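Local coordinates for protein beta-galactosidase (PDB 3OG2) that probably hydrolyses terminal non-reducing beta-D-galactose residues in beta-D-galactosides, as a glycoside hydrolase of family 35, at residues 55-60 against 986-991; 73-78 against 95-100; 895-900 against 948-953. One frame throughout, in Å; residues are numbered along the deposited sequence.

Contact 1 (55-60 against 986-991); sequences PSLYLD and ERVEVV
The hydroxyl oxygen of S56 is gripped by a backbone N-H of the 986-991 segment and by a water. The backbone N of E989 donates to S56 OG over 2.9 Å at an N-H...O angle of 157°, and the water sits 2.6 Å from S56 OG. That same water donates to E989 O (2.8 Å), so both backbone polar groups of E989 are tied, one directly and one through solvent, to a single serine. With chi1 at 58°, OG lies between the backbone N and the carbonyl carbon, and it packs against CA and CG1 of V988 as well. A second water donates to S56 O and to E986 O, 2.9 Å from each. Apolar branches flank this polar centre: L57 CD2 meets V988 CG2 at 3.6 Å, L59 CD2 approaches E986 CG to 3.4 Å, and P55 CD touches V991 CG2 at 4.1 Å. An alanine in place of S56 would probably leave E989 N without its acceptor and the first water without its bond to the serine. One direct hydrogen bond and two water bridges, with apolar contacts beside them, thus fasten a loop near the C-terminus to the start of helix 58-66 in the catalytic barrel, and the polar part of the join rests largely on the loop backbone and a single serine hydroxyl.

Contact 2 (73-78 against 95-100); sequences VSFYVD and FSLEPF
F75 reaches from strand 72-76 toward helix 98-107, and its contacts with F100 begin at the root of the side chain. F75 CB lies 3.8 Å from F100 CE2, with F100 CZ only slightly farther. At the next atom, CG, which chi1 of 67° places between the backbone N and the carbonyl carbon, the gap to F100 CE2 is 3.7 Å; F75 CD1 is equally near that carbon. F100 CE2 sits over one face of the F75 ring. The pair is edge-to-face, with the edge of F100 turned to the face of F75, centroids 5.2 Å apart and planes at 64°, and the two side chains run past each other in opposite directions. Farther out, F75 CE2 meets L97 CD1 at 4.1 Å. That methyl also touches V77 CG2 (4.0 Å), while F100 CZ reaches back to V73 CG1 (4.1 Å). At the entry to the helix, S96 OG accepts a capping bond from E98 N. Strand 72-76, helix 98-107 and the parallel strand 110-116 form a beta-alpha-beta crossover of the TIM barrel, and this is its strand-to-helix interface. No hydrogen bond crosses between the two segments: they meet through aromatic and methyl surfaces, all buried, just behind the strand that carries the galactose-binding Y76.

Contact 3 (895-900 against 948-953); sequences LPAQEY and LDYNGD
The backbones meet at one nearly straight hydrogen bond, from L895 N to Y950 O (2.8 Å, 170° at the hydrogen), between two loops of an all-beta domain. Each loop passes from one sheet to another: 895-900 links strand 883-894 to 900-908, and 948-953 leads from 940-943 to 953-962. Both are tightly turned. P896 is the centre of an inverse gamma turn closed by A897 N to L895 O (2.8 Å), and D949 makes an Asx turn in which its OD1, met from above the carboxylate plane, accepts from N951 N at 2.9 Å. The turn at P896 brings A897 back against Y950, where the two CB atoms are 3.8 Å apart. Y950 carries most of the side-chain contact. L895 CB stands 4.0 Å from Y950 CD2, and the extended side chain of L895 carries CD1 over the ring. At the far end of the ring, Y950 OH is hydrogen-bonded to the carbonyl of I902, on strand 900-908, while L904 of the same strand touches both L895 and Y950. L895 CD1 completes the contact as a CH-pi donor over one face of the ring, 4.2 Å from the Y950 centroid and 26° off the ring normal.

Overall arrangement
Contact 1 lies between the other two, its centre about 14 Å from that of contact 2 and about 12 Å from that of contact 3; the centres of contacts 2 and 3 are about 26 Å apart. On the barrel side, contacts 1 and 2 join where the ring of Y58 packs edge-to-face with F100 (Y58 CG to F100 CD1, 3.7 Å) and P55 rests on P99. On the other side, segment 986-991 touches both loops of contact 3, through V990 CG2 to D949 CG and R987 CD to Q898 CG, each 3.8 Å. Contact 2 alone adjoins the galactose site: it includes Y76, and the side chain of V77 is about 6 Å from that of I119.

Contact 1 (55-60 against 986-991)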
loop_
_atom_site.group_PDB
_atom_site.type_symbol
_atom_site.label_atom_id
_atom_site.label_comp_id
_atom_site.label_asym_id
_atom_site.label_seq_id
_atom_site.Cartn_x
_atom_site.Cartn_y
_atom_site.Cartn_z
ATOM N N PRO A 55 4.160 -15.007 -3.295
ATOM C CA PRO A 55 5.571 -14.759 -3.027
ATOM C C PRO A 55 6.380 -14.359 -4.250
ATOM O O PRO A 55 7.281 -13.489 -4.133
ATOM C CB PRO A 55 6.064 -16.107 -2.470
ATOM C CG PRO A 55 4.864 -16.749 -1.880
ATOM C CD PRO A 55 3.677 -16.267 -2.681
ATOM N N SER A 56 6.062 -14.964 -5.394
ATOM C CA SER A 56 6.873 -14.637 -6.592
ATOM C C SER A 56 6.554 -13.285 -7.219
ATOM O O SER A 56 7.230 -12.873 -8.184
ATOM C CB SER A 56 6.752 -15.797 -7.610
ATOM O OG SER A 56 5.376 -15.967 -7.923
ATOM N N LEU A 57 5.559 -12.541 -6.683
ATOM C CA LEU A 57 5.316 -11.180 -7.159
ATOM C C LEU A 57 5.982 -10.116 -6.302
ATOM O O LEU A 57 5.983 -8.952 -6.714
ATOM C CB LEU A 57 3.790 -10.908 -7.194
ATOM C CG LEU A 57 3.137 -11.510 -8.453
ATOM C CD1 LEU A 57 1.623 -11.317 -8.331
ATOM C CD2 LEU A 57 3.673 -10.865 -9.737
ATOM N N TYR A 58 6.574 -10.460 -5.155
ATOM C CA TYR A 58 7.270 -9.379 -4.442
ATOM C C TYR A 58 8.353 -8.750 -5.274
ATOM O O TYR A 58 8.512 -7.517 -5.248
ATOM C CB TYR A 58 7.871 -9.926 -3.145
ATOM C CG TYR A 58 6.840 -10.379 -2.129
ATOM C CD1 TYR A 58 5.664 -9.640 -1.935
ATOM C CD2 TYR A 58 7.070 -11.538 -1.393
ATOM C CE1 TYR A 58 4.711 -10.076 -0.999
ATOM C CE2 TYR A 58 6.122 -11.973 -0.440
ATOM C CZ TYR A 58 4.967 -11.234 -0.266
ATOM O OH TYR A 58 4.015 -11.635 0.683
ATOM N N LEU A 59 9.080 -9.521 -6.072
ATOM C CA LEU A 59 10.142 -8.943 -6.883
ATOM C C LEU A 59 9.569 -8.007 -7.927
ATOM O O LEU A 59 10.206 -7.009 -8.294
ATOM C CB LEU A 59 10.973 -10.042 -7.568
ATOM C CG LEU A 59 12.219 -9.559 -8.292
ATOM C CD1 LEU A 59 13.236 -8.805 -7.420
ATOM C CD2 LEU A 59 12.888 -10.751 -8.991
ATOM N N ASP A 60 8.386 -8.308 -8.455
ATOM C CA ASP A 60 7.736 -7.359 -9.377
ATOM C C ASP A 60 7.532 -6.027 -8.721
ATOM O O ASP A 60 7.889 -4.972 -9.296
ATOM C CB ASP A 60 6.402 -7.972 -9.841
ATOM C CG ASP A 60 5.726 -7.048 -10.835
ATOM O OD1 ASP A 60 6.389 -6.598 -11.810
ATOM O OD2 ASP A 60 4.514 -6.766 -10.687
ATOM N N GLU A 986 10.285 -11.699 -13.587
ATOM C CA GLU A 986 10.519 -13.097 -13.251
ATOM C C GLU A 986 9.169 -13.791 -13.190
ATOM O O GLU A 986 8.128 -13.221 -12.832
ATOM C CB GLU A 986 11.235 -13.235 -11.906
ATOM C CG GLU A 986 12.614 -12.639 -11.850
ATOM C CD GLU A 986 13.664 -13.135 -12.797
ATOM O OE1 GLU A 986 13.763 -14.379 -12.923
ATOM O OE2 GLU A 986 14.420 -12.366 -13.427
ATOM N N ARG A 987 9.141 -15.058 -13.572
ATOM C CA ARG A 987 7.897 -15.799 -13.720
ATOM C C ARG A 987 7.134 -15.913 -12.408
ATOM O O ARG A 987 7.726 -16.057 -11.335
ATOM C CB ARG A 987 8.218 -17.199 -14.304
ATOM C CG ARG A 987 8.470 -17.097 -15.819
ATOM C CD ARG A 987 8.305 -18.353 -16.624
ATOM N NE ARG A 987 9.531 -18.779 -17.252
ATOM C CZ ARG A 987 10.775 -18.388 -17.366
ATOM N NH1 ARG A 987 11.286 -17.295 -16.824
ATOM N NH2 ARG A 987 11.587 -19.170 -18.096
ATOM N N VAL A 988 5.809 -15.867 -12.540
ATOM C CA VAL A 988 4.903 -15.982 -11.403
ATOM C C VAL A 988 4.510 -17.442 -11.197
ATOM O O VAL A 988 3.999 -18.083 -12.085
ATOM C CB VAL A 988 3.631 -15.148 -11.589
ATOM C CG1 VAL A 988 2.728 -15.217 -10.341
ATOM C CG2 VAL A 988 3.947 -13.693 -11.912
ATOM N N GLU A 989 4.787 -17.924 -10.003
ATOM C CA GLU A 989 4.445 -19.297 -9.673
ATOM C C GLU A 989 3.082 -19.340 -9.042
ATOM O O GLU A 989 2.743 -18.497 -8.175
ATOM C CB GLU A 989 5.472 -19.836 -8.666
ATOM C CG GLU A 989 6.862 -19.882 -9.323
ATOM C CD GLU A 989 7.752 -20.832 -8.572
ATOM O OE1 GLU A 989 7.160 -21.713 -7.898
ATOM O OE2 GLU A 989 8.996 -20.663 -8.669
ATOM N N VAL A 990 2.304 -20.338 -9.412
ATOM C CA VAL A 990 0.969 -20.490 -8.831
ATOM C C VAL A 990 1.080 -20.878 -7.372
ATOM O O VAL A 990 1.832 -21.781 -7.005
ATOM C CB VAL A 990 0.197 -21.577 -9.625
ATOM C CG1 VAL A 990 -1.143 -21.819 -8.976
ATOM C CG2 VAL A 990 0.095 -21.159 -11.101
ATOM N N VAL A 991 0.283 -20.219 -6.563
ATOM C CA VAL A 991 0.231 -20.548 -5.138
ATOM C C VAL A 991 -0.577 -21.818 -4.976
ATOM O O VAL A 991 -1.709 -21.881 -5.475
ATOM C CB VAL A 991 -0.394 -19.348 -4.403
ATOM C CG1 VAL A 991 -0.582 -19.677 -2.937
ATOM C CG2 VAL A 991 0.487 -18.115 -4.539
HETATM O O HOH W 1 4.087 -17.274 -6.039
HETATM O O HOH W 2 7.732 -11.405 -10.630
#

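Contact 2 (73-78 against 95-100)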
loop_
_atom_site.group_PDB
_atom_site.type_symbol
_atom_site.label_atom_id
_atom_site.label_comp_id
_atom_site.label_asym_id
_atom_site.label_seq_id
_atom_site.Cartn_x
_atom_site.Cartn_y
_atom_site.Cartn_z
ATOM N N VAL A 73 12.191 -0.067 1.186
ATOM C CA VAL A 73 10.777 -0.366 1.376
ATOM C C VAL A 73 10.543 -0.478 2.885
ATOM O O VAL A 73 11.343 -1.075 3.606
ATOM C CB VAL A 73 10.387 -1.656 0.626
ATOM C CG1 VAL A 73 9.107 -2.300 1.163
ATOM C CG2 VAL A 73 10.211 -1.261 -0.861
ATOM N N SER A 74 9.398 0.070 3.289
ATOM C CA SER A 74 8.910 -0.065 4.655
ATOM C C SER A 74 7.734 -1.015 4.691
ATOM O O SER A 74 6.885 -0.930 3.819
ATOM C CB SER A 74 8.483 1.349 5.099
ATOM O OG SER A 74 7.833 1.318 6.365
ATOM N N PHE A 75 7.713 -1.920 5.692
ATOM C CA PHE A 75 6.638 -2.903 5.705
ATOM C C PHE A 75 6.140 -3.136 7.115
ATOM O O PHE A 75 6.913 -3.127 8.074
ATOM C CB PHE A 75 7.079 -4.225 5.101
ATOM C CG PHE A 75 8.133 -5.000 5.890
ATOM C CD1 PHE A 75 9.497 -4.691 5.818
ATOM C CD2 PHE A 75 7.728 -6.045 6.730
ATOM C CE1 PHE A 75 10.431 -5.443 6.551
ATOM C CE2 PHE A 75 8.671 -6.795 7.437
ATOM C CZ PHE A 75 10.015 -6.491 7.347
ATOM N N TYR A 76 4.842 -3.408 7.213
ATOM C CA TYR A 76 4.236 -3.895 8.442
ATOM C C TYR A 76 4.248 -5.418 8.429
ATOM O O TYR A 76 4.246 -6.049 7.344
ATOM C CB TYR A 76 2.785 -3.414 8.556
ATOM C CG TYR A 76 2.589 -1.996 9.047
ATOM C CD1 TYR A 76 3.304 -1.449 10.135
ATOM C CD2 TYR A 76 1.578 -1.238 8.437
ATOM C CE1 TYR A 76 3.029 -0.132 10.557
ATOM C CE2 TYR A 76 1.316 0.054 8.864
ATOM C CZ TYR A 76 2.044 0.587 9.918
ATOM O OH TYR A 76 1.754 1.875 10.284
ATOM N N VAL A 77 4.136 -5.975 9.637
ATOM C CA VAL A 77 3.758 -7.387 9.823
ATOM C C VAL A 77 2.463 -7.395 10.607
ATOM O O VAL A 77 2.343 -6.600 11.572
ATOM C CB VAL A 77 4.835 -8.186 10.562
ATOM C CG1 VAL A 77 4.397 -9.646 10.648
ATOM C CG2 VAL A 77 6.198 -8.024 9.919
ATOM N N ASP A 78 1.489 -8.219 10.212
ATOM C CA ASP A 78 0.181 -8.259 10.862
ATOM C C ASP A 78 0.116 -9.447 11.801
ATOM O O ASP A 78 -0.027 -10.613 11.371
ATOM C CB ASP A 78 -0.884 -8.335 9.750
ATOM C CG ASP A 78 -2.278 -8.299 10.280
ATOM O OD1 ASP A 78 -2.541 -8.304 11.496
ATOM O OD2 ASP A 78 -3.232 -8.251 9.407
ATOM N N PHE A 95 2.638 -16.698 4.421
ATOM C CA PHE A 95 2.874 -15.808 5.568
ATOM C C PHE A 95 4.361 -15.694 5.915
ATOM O O PHE A 95 4.701 -14.916 6.792
ATOM C CB PHE A 95 2.110 -16.299 6.785
ATOM C CG PHE A 95 0.612 -16.278 6.462
ATOM C CD1 PHE A 95 -0.080 -15.084 6.358
ATOM C CD2 PHE A 95 -0.102 -17.457 6.251
ATOM C CE1 PHE A 95 -1.427 -15.024 6.074
ATOM C CE2 PHE A 95 -1.469 -17.417 5.931
ATOM C CZ PHE A 95 -2.125 -16.183 5.832
ATOM N N SER A 96 5.218 -16.478 5.260
ATOM C CA SER A 96 6.654 -16.293 5.491
ATOM C C SER A 96 7.155 -14.978 4.937
ATOM O O SER A 96 6.813 -14.563 3.811
ATOM C CB SER A 96 7.397 -17.417 4.766
ATOM O OG SER A 96 8.812 -17.256 4.906
ATOM N N LEU A 97 8.051 -14.326 5.686
ATOM C CA LEU A 97 8.708 -13.147 5.162
ATOM C C LEU A 97 9.923 -13.469 4.330
ATOM O O LEU A 97 10.517 -12.590 3.701
ATOM C CB LEU A 97 9.165 -12.279 6.349
ATOM C CG LEU A 97 8.040 -11.541 7.072
ATOM C CD1 LEU A 97 8.554 -10.782 8.270
ATOM C CD2 LEU A 97 7.342 -10.569 6.110
ATOM N N GLU A 98 10.363 -14.724 4.319
ATOM C CA GLU A 98 11.624 -15.013 3.645
ATOM C C GLU A 98 11.584 -14.663 2.157
ATOM O O GLU A 98 12.561 -14.065 1.669
ATOM C CB GLU A 98 12.037 -16.468 3.892
ATOM C CG GLU A 98 12.232 -16.766 5.367
ATOM C CD GLU A 98 13.030 -15.768 6.171
ATOM O OE1 GLU A 98 14.117 -15.357 5.720
ATOM O OE2 GLU A 98 12.560 -15.381 7.262
ATOM N N PRO A 99 10.516 -14.943 1.410
ATOM C CA PRO A 99 10.537 -14.491 -0.001
ATOM C C PRO A 99 10.546 -12.987 -0.170
ATOM O O PRO A 99 11.021 -12.453 -1.162
ATOM C CB PRO A 99 9.218 -15.060 -0.557
ATOM C CG PRO A 99 8.941 -16.265 0.338
ATOM C CD PRO A 99 9.286 -15.709 1.711
ATOM N N PHE A 100 10.002 -12.262 0.797
ATOM C CA PHE A 100 9.986 -10.815 0.794
ATOM C C PHE A 100 11.433 -10.332 1.006
ATOM O O PHE A 100 11.908 -9.475 0.236
ATOM C CB PHE A 100 9.026 -10.320 1.868
ATOM C CG PHE A 100 8.708 -8.833 1.804
ATOM C CD1 PHE A 100 7.817 -8.399 0.855
ATOM C CD2 PHE A 100 9.235 -7.929 2.714
ATOM C CE1 PHE A 100 7.403 -7.083 0.835
ATOM C CE2 PHE A 100 8.856 -6.584 2.673
ATOM C CZ PHE A 100 7.944 -6.147 1.712
#

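Contact 3 (895-900 against 948-953)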
loop_
_atom_site.group_PDB
_atom_site.type_symbol
_atom_site.label_atom_id
_atom_site.label_comp_id
_atom_site.label_asym_id
_atom_site.label_seq_id
_atom_site.Cartn_x
_atom_site.Cartn_y
_atom_site.Cartn_z
ATOM N N LEU A 895 -3.806 -18.302 -20.779
ATOM C CA LEU A 895 -3.314 -17.005 -21.170
ATOM C C LEU A 895 -1.790 -17.003 -21.273
ATOM O O LEU A 895 -1.135 -17.770 -20.560
ATOM C CB LEU A 895 -3.761 -15.955 -20.103
ATOM C CG LEU A 895 -5.276 -15.728 -20.055
ATOM C CD1 LEU A 895 -5.634 -14.903 -18.812
ATOM C CD2 LEU A 895 -5.777 -15.035 -21.304
ATOM N N PRO A 896 -1.203 -16.171 -22.136
ATOM C CA PRO A 896 0.260 -16.163 -22.346
ATOM C C PRO A 896 1.021 -15.425 -21.244
ATOM O O PRO A 896 1.685 -14.417 -21.484
ATOM C CB PRO A 896 0.384 -15.477 -23.708
ATOM C CG PRO A 896 -0.769 -14.476 -23.701
ATOM C CD PRO A 896 -1.886 -15.217 -23.027
ATOM N N ALA A 897 0.948 -15.986 -20.045
ATOM C CA ALA A 897 1.508 -15.356 -18.819
ATOM C C ALA A 897 3.028 -15.380 -18.809
ATOM O O ALA A 897 3.680 -14.557 -18.165
ATOM C CB ALA A 897 0.960 -16.100 -17.609
ATOM N N GLN A 898 3.657 -16.308 -19.541
ATOM C CA GLN A 898 5.094 -16.282 -19.672
ATOM C C GLN A 898 5.563 -14.974 -20.332
ATOM O O GLN A 898 6.564 -14.415 -19.925
ATOM C CB GLN A 898 5.559 -17.490 -20.488
ATOM C CG GLN A 898 7.026 -17.810 -20.181
ATOM C CD GLN A 898 7.403 -18.966 -21.103
ATOM O OE1 GLN A 898 6.495 -19.592 -21.668
ATOM N NE2 GLN A 898 8.696 -19.212 -21.240
ATOM N N GLU A 899 4.873 -14.511 -21.354
ATOM C CA GLU A 899 5.294 -13.327 -22.108
ATOM C C GLU A 899 4.596 -12.060 -21.686
ATOM O O GLU A 899 5.178 -10.984 -21.954
ATOM C CB GLU A 899 5.074 -13.525 -23.626
ATOM C CG GLU A 899 5.798 -14.763 -24.164
ATOM C CD GLU A 899 5.160 -16.112 -23.910
ATOM O OE1 GLU A 899 3.921 -16.270 -23.729
ATOM O OE2 GLU A 899 5.906 -17.144 -23.869
ATOM N N TYR A 900 3.415 -12.138 -21.078
ATOM C CA TYR A 900 2.632 -10.942 -20.816
ATOM C C TYR A 900 2.119 -10.936 -19.381
ATOM O O TYR A 900 1.726 -11.984 -18.859
ATOM C CB TYR A 900 1.360 -10.870 -21.708
ATOM C CG TYR A 900 1.785 -10.740 -23.171
ATOM C CD1 TYR A 900 1.987 -9.471 -23.696
ATOM C CD2 TYR A 900 1.992 -11.843 -23.952
ATOM C CE1 TYR A 900 2.381 -9.288 -25.028
ATOM C CE2 TYR A 900 2.390 -11.710 -25.275
ATOM C CZ TYR A 900 2.579 -10.445 -25.782
ATOM O OH TYR A 900 2.982 -10.310 -27.095
ATOM N N LEU A 948 -4.728 -16.708 -9.108
ATOM C CA LEU A 948 -5.241 -17.356 -10.324
ATOM C C LEU A 948 -4.156 -18.124 -11.061
ATOM O O LEU A 948 -3.000 -17.655 -11.132
ATOM C CB LEU A 948 -5.744 -16.266 -11.264
ATOM C CG LEU A 948 -7.120 -15.697 -10.947
ATOM C CD1 LEU A 948 -7.357 -14.389 -11.681
ATOM C CD2 LEU A 948 -8.238 -16.700 -11.321
ATOM N N ASP A 949 -4.475 -19.255 -11.665
ATOM C CA ASP A 949 -3.626 -20.053 -12.507
ATOM C C ASP A 949 -3.978 -19.696 -13.944
ATOM O O ASP A 949 -5.083 -19.995 -14.428
ATOM C CB ASP A 949 -3.846 -21.545 -12.190
ATOM C CG ASP A 949 -2.928 -22.446 -12.994
ATOM O OD1 ASP A 949 -2.302 -21.982 -13.972
ATOM O OD2 ASP A 949 -2.849 -23.678 -12.702
ATOM N N TYR A 950 -3.082 -19.016 -14.646
ATOM C CA TYR A 950 -3.344 -18.546 -15.992
ATOM C C TYR A 950 -3.193 -19.640 -17.027
ATOM O O TYR A 950 -3.445 -19.423 -18.213
ATOM C CB TYR A 950 -2.382 -17.379 -16.355
ATOM C CG TYR A 950 -2.859 -16.052 -15.793
ATOM C CD1 TYR A 950 -3.547 -15.926 -14.582
ATOM C CD2 TYR A 950 -2.571 -14.883 -16.492
ATOM C CE1 TYR A 950 -3.941 -14.668 -14.123
ATOM C CE2 TYR A 950 -2.967 -13.631 -16.060
ATOM C CZ TYR A 950 -3.655 -13.549 -14.858
ATOM O OH TYR A 950 -4.033 -12.309 -14.436
ATOM N N ASN A 951 -2.806 -20.855 -16.608
ATOM C CA ASN A 951 -2.646 -21.971 -17.576
ATOM C C ASN A 951 -3.145 -23.227 -16.915
ATOM O O ASN A 951 -2.530 -24.277 -16.781
ATOM C CB ASN A 951 -1.177 -22.043 -18.030
ATOM C CG ASN A 951 -0.883 -20.902 -19.003
ATOM O OD1 ASN A 951 -0.212 -19.892 -18.682
ATOM N ND2 ASN A 951 -1.396 -21.049 -20.245
ATOM N N GLY A 952 -4.385 -23.167 -16.432
ATOM C CA GLY A 952 -4.920 -24.344 -15.747
ATOM C C GLY A 952 -6.310 -24.043 -15.216
ATOM O O GLY A 952 -6.909 -23.020 -15.568
ATOM N N ASP A 953 -6.851 -24.952 -14.417
ATOM C CA ASP A 953 -8.183 -24.867 -13.861
ATOM C C ASP A 953 -8.153 -23.992 -12.625
ATOM O O ASP A 953 -7.242 -24.055 -11.793
ATOM C CB ASP A 953 -8.694 -26.260 -13.467
ATOM C CG ASP A 953 -9.098 -27.086 -14.670
ATOM O OD1 ASP A 953 -9.277 -26.487 -15.765
ATOM O OD2 ASP A 953 -9.246 -28.312 -14.556
#